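Local coordinates for B-agarase (Saccharophagus degradans, PDB 4BQ2), which hydrolyses agarose chains as a family 50 glycoside hydrolase, acting as an exo-beta-agarase of a marine bacterium, at residues Pro339-Ala342 with Ala343-Asn346; Tyr379-Asn382 with Leu383-Tyr387. All blocks are in the same frame, centred on the assembly; numbering follows the deposited sequence.

Interaction 1 of 2, residues Pro339-Ala342 with Ala343-Asn346; sequences PTRA and AMFN
Met344 lays its sulfur over one face of the Arg341 guanidinium, SD 3.8 Å from CZ and offset toward the rim of the group. Two bends bring the arginine there: chi2 (-64°) and chi3 (-57°) fold the chain back, while Met344 runs extended beyond CG, its CE reaching Arg341 CD at 4.0 Å. Phe345 stands beside them, its ring plane steeply inclined to the guanidinium (62°) and its CZ 4.2 Å from Arg341 NH2. The backbone bonds are of two kinds: Ala343 N gives an i to i+4 bond to Pro339 O (3.0 Å), whereas Met344 N to Arg341 O at 3.0 Å and Phe345 N to Ala342 O at 3.2 Å are i to i+3, both from above the carbonyl plane. The last of these closes a type I beta turn, Ala342 to Phe345. A water donates to Ala342 O (2.6 Å) and, weakly, to Phe345 O. Farther out, carbonyls of Thr707, Ser136 and Met297 accept bonds from the guanidinium and fix its position. The short helix 339-342 leads through this turn into a loop whose backbone bonds Gly202 and Val204, while Ala342 and Phe345 rest on strand 296-301.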
loop_
_atom_site.group_PDB
_atom_site.type_symbol
_atom_site.label_atom_id
_atom_site.label_comp_id
_atom_site.label_asym_id
_atom_site.label_seq_id
_atom_site.Cartn_x
_atom_site.Cartn_y
_atom_site.Cartn_z
ATOM N N PRO A 339 -20.958 9.130 16.517
ATOM C CA PRO A 339 -21.659 8.015 17.148
ATOM C C PRO A 339 -21.325 6.685 16.465
ATOM O O PRO A 339 -21.165 5.670 17.152
ATOM C CB PRO A 339 -23.140 8.389 16.941
ATOM C CG PRO A 339 -23.126 9.888 16.949
ATOM C CD PRO A 339 -21.890 10.229 16.154
ATOM N N THR A 340 -21.189 6.707 15.132
ATOM C CA THR A 340 -20.925 5.505 14.357
ATOM C C THR A 340 -19.572 4.896 14.798
ATOM O O THR A 340 -19.492 3.707 15.108
ATOM C CB THR A 340 -20.967 5.778 12.833
ATOM O OG1 THR A 340 -22.275 6.239 12.458
ATOM C CG2 THR A 340 -20.680 4.536 12.039
ATOM N N ARG A 341 -18.535 5.732 14.868
ATOM C CA ARG A 341 -17.218 5.255 15.347
ATOM C C ARG A 341 -17.281 4.727 16.785
ATOM O O ARG A 341 -16.873 3.597 17.060
ATOM C CB ARG A 341 -16.152 6.343 15.175
ATOM C CG ARG A 341 -15.828 6.655 13.717
ATOM C CD ARG A 341 -15.198 5.463 12.984
ATOM N NE ARG A 341 -13.967 4.952 13.624
ATOM C CZ ARG A 341 -13.161 4.065 13.046
ATOM N NH1 ARG A 341 -13.431 3.624 11.809
ATOM N NH2 ARG A 341 -12.069 3.637 13.678
ATOM N N ALA A 342 -17.864 5.505 17.693
ATOM C CA ALA A 342 -17.904 5.089 19.107
ATOM C C ALA A 342 -18.606 3.758 19.346
ATOM O O ALA A 342 -18.135 2.947 20.153
ATOM C CB ALA A 342 -18.488 6.191 19.985
ATOM N N ALA A 343 -19.710 3.510 18.634
ATOM C CA ALA A 343 -20.463 2.270 18.832
ATOM C C ALA A 343 -19.727 1.014 18.333
ATOM O O ALA A 343 -20.148 -0.107 18.605
ATOM C CB ALA A 343 -21.874 2.362 18.214
ATOM N N MET A 344 -18.633 1.187 17.591
ATOM C CA MET A 344 -17.881 0.017 17.136
ATOM C C MET A 344 -17.149 -0.664 18.261
ATOM O O MET A 344 -16.756 -1.829 18.116
ATOM C CB MET A 344 -16.847 0.377 16.069
ATOM C CG MET A 344 -17.416 1.132 14.892
ATOM S SD MET A 344 -16.056 1.684 13.837
ATOM C CE MET A 344 -17.047 1.984 12.360
ATOM N N PHE A 345 -16.958 0.047 19.375
ATOM C CA PHE A 345 -16.055 -0.447 20.441
ATOM C C PHE A 345 -16.747 -1.011 21.659
ATOM O O PHE A 345 -17.493 -0.280 22.333
ATOM C CB PHE A 345 -15.038 0.632 20.843
ATOM C CG PHE A 345 -14.242 1.146 19.670
ATOM C CD1 PHE A 345 -13.139 0.416 19.183
ATOM C CD2 PHE A 345 -14.621 2.311 19.018
ATOM C CE1 PHE A 345 -12.422 0.874 18.074
ATOM C CE2 PHE A 345 -13.906 2.768 17.906
ATOM C CZ PHE A 345 -12.806 2.051 17.444
ATOM N N ASN A 346 -16.480 -2.288 21.962
ATOM C CA ASN A 346 -17.128 -2.915 23.116
ATOM C C ASN A 346 -16.479 -2.447 24.417
ATOM O O ASN A 346 -17.115 -2.472 25.474
ATOM C CB ASN A 346 -17.101 -4.446 23.061
ATOM C CG ASN A 346 -18.174 -5.037 22.146
ATOM O OD1 ASN A 346 -19.090 -4.360 21.718
ATOM N ND2 ASN A 346 -18.027 -6.298 21.830
HETATM O O HOH W 1 -17.457 3.201 22.626
#

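Interaction 2 of 2, residues Tyr379-Asn382 with Leu383-Tyr387; sequences YSAN and LERKY
Asn382 and Arg385, three residues apart, meet side chain to side chain: NH1 of Arg385 donates to OD1 of Asn382 over 2.9 Å, with an N-H...O angle of 147°. Amide and guanidinium planes are turned 39° from each other, and OD1 lies at the guanidinium edge, slightly tilted from its plane. The arginine chain is extended from CG to NE; its last torsion then swings NH1 back to the asparagine, and CD passes 3.5 Å from OD1. The amide is also held from its other end, ND2 donating to the carbonyls of Val723 and Phe207, while Arg385 NH1 has a second acceptor in Glu206 O. Tyr379 and Leu383, one turn apart, make an apolar pair. With CG of Tyr379 anti to the backbone N (chi1 -177°), the ring slants past both leucine methyls, CE2 lying 3.9 Å from CD1 of Leu383 and 4.0 Å from its CD2. The tyrosine hydroxyl bonds Trp399, on which Leu383 also packs. Five successive i to i+4 backbone bonds, including Lys386 N to Asn382 O at 2.8 Å, mark a regular alpha-helix, which brings i to i+3 and i to i+4 side chains together and packs against helices 222-235 and 394-410.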
loop_
_atom_site.group_PDB
_atom_site.type_symbol
_atom_site.label_atom_id
_atom_site.label_comp_id
_atom_site.label_asym_id
_atom_site.label_seq_id
_atom_site.Cartn_x
_atom_site.Cartn_y
_atom_site.Cartn_z
ATOM N N TYR A 379 -3.082 -2.571 20.024
ATOM C CA TYR A 379 -1.764 -3.250 19.970
ATOM C C TYR A 379 -0.854 -2.778 21.121
ATOM O O TYR A 379 -0.274 -3.588 21.846
ATOM C CB TYR A 379 -1.087 -3.030 18.593
ATOM C CG TYR A 379 0.234 -3.751 18.421
ATOM C CD1 TYR A 379 0.280 -5.072 18.005
ATOM C CD2 TYR A 379 1.446 -3.101 18.673
ATOM C CE1 TYR A 379 1.487 -5.740 17.846
ATOM C CE2 TYR A 379 2.664 -3.762 18.522
ATOM C CZ TYR A 379 2.671 -5.083 18.113
ATOM O OH TYR A 379 3.874 -5.732 17.963
ATOM N N SER A 380 -0.730 -1.468 21.291
ATOM C CA SER A 380 0.087 -0.918 22.384
ATOM C C SER A 380 -0.414 -1.401 23.762
ATOM O O SER A 380 0.392 -1.832 24.623
ATOM C CB SER A 380 0.119 0.610 22.306
ATOM O OG SER A 380 1.076 1.140 23.206
ATOM N N ALA A 381 -1.739 -1.401 23.937
ATOM C CA ALA A 381 -2.356 -1.882 25.167
ATOM C C ALA A 381 -1.995 -3.352 25.370
ATOM O O ALA A 381 -1.662 -3.757 26.465
ATOM C CB ALA A 381 -3.883 -1.662 25.132
ATOM N N ASN A 382 -2.008 -4.142 24.301
ATOM C CA ASN A 382 -1.669 -5.556 24.424
ATOM C C ASN A 382 -0.189 -5.769 24.766
ATOM O O ASN A 382 0.150 -6.745 25.435
ATOM C CB ASN A 382 -2.093 -6.343 23.156
ATOM C CG ASN A 382 -3.612 -6.465 23.021
ATOM O OD1 ASN A 382 -4.339 -6.496 24.034
ATOM N ND2 ASN A 382 -4.110 -6.515 21.776
ATOM N N LEU A 383 0.692 -4.880 24.294
ATOM C CA LEU A 383 2.083 -4.943 24.747
ATOM C C LEU A 383 2.134 -4.773 26.281
ATOM O O LEU A 383 2.824 -5.524 26.962
ATOM C CB LEU A 383 2.943 -3.879 24.089
ATOM C CG LEU A 383 3.083 -3.982 22.559
ATOM C CD1 LEU A 383 4.036 -2.900 22.100
ATOM C CD2 LEU A 383 3.578 -5.361 22.127
ATOM N N GLU A 384 1.388 -3.808 26.819
ATOM C CA GLU A 384 1.391 -3.653 28.280
ATOM C C GLU A 384 0.792 -4.889 28.942
ATOM O O GLU A 384 1.352 -5.418 29.935
ATOM C CB GLU A 384 0.672 -2.390 28.743
ATOM C CG GLU A 384 0.880 -2.139 30.241
ATOM C CD GLU A 384 0.284 -0.832 30.715
ATOM O OE1 GLU A 384 0.077 0.089 29.907
ATOM O OE2 GLU A 384 0.015 -0.733 31.922
ATOM N N ARG A 385 -0.305 -5.399 28.378
ATOM C CA ARG A 385 -0.915 -6.615 28.931
ATOM C C ARG A 385 0.055 -7.773 28.946
ATOM O O ARG A 385 0.101 -8.520 29.927
ATOM C CB ARG A 385 -2.149 -7.046 28.132
ATOM C CG ARG A 385 -3.374 -6.152 28.354
ATOM C CD ARG A 385 -4.541 -6.731 27.546
ATOM N NE ARG A 385 -5.821 -6.107 27.870
ATOM C CZ ARG A 385 -6.563 -5.360 27.052
ATOM N NH1 ARG A 385 -6.171 -5.088 25.816
ATOM N NH2 ARG A 385 -7.726 -4.869 27.481
ATOM N N LYS A 386 0.818 -7.950 27.865
ATOM C CA LYS A 386 1.772 -9.082 27.762
ATOM C C LYS A 386 3.005 -8.972 28.628
ATOM O O LYS A 386 3.439 -9.973 29.231
ATOM C CB LYS A 386 2.281 -9.265 26.325
ATOM C CG LYS A 386 1.349 -10.021 25.400
ATOM C CD LYS A 386 1.906 -10.136 23.971
ATOM C CE LYS A 386 3.148 -11.008 23.892
ATOM N NZ LYS A 386 3.439 -11.448 22.484
ATOM N N TYR A 387 3.592 -7.777 28.652
ATOM C CA TYR A 387 4.921 -7.622 29.229
ATOM C C TYR A 387 4.922 -6.909 30.551
ATOM O O TYR A 387 5.940 -6.925 31.252
ATOM C CB TYR A 387 5.889 -6.932 28.237
ATOM C CG TYR A 387 6.068 -7.707 26.939
ATOM C CD1 TYR A 387 6.369 -9.060 26.951
ATOM C CD2 TYR A 387 5.958 -7.075 25.705
ATOM C CE1 TYR A 387 6.538 -9.785 25.766
ATOM C CE2 TYR A 387 6.113 -7.788 24.509
ATOM C CZ TYR A 387 6.423 -9.148 24.563
ATOM O OH TYR A 387 6.605 -9.854 23.417
#

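Both contacts are local and lie in series along the chain, their centres 22 Å apart and their nearest atoms about 10 Å apart. Interaction 1 is partly buried, with exposed residues in and around a short helix; interaction 2 is buried within a longer one. The strands next to them, 296-301 and 373-376, pair in one four-stranded antiparallel sheet: side chains of 339-346 touch the first, and the second ends just before helix 378-387. Arginine chemistry differs. In 339-346 the guanidinium meets a sulfur and backbone carbonyls of loops and strand 296-301, whereas in 379-387 it bonds a side-chain amide of its own helix and a backbone carbonyl. Backbone bonding is mixed in the former, uniformly helical in the latter.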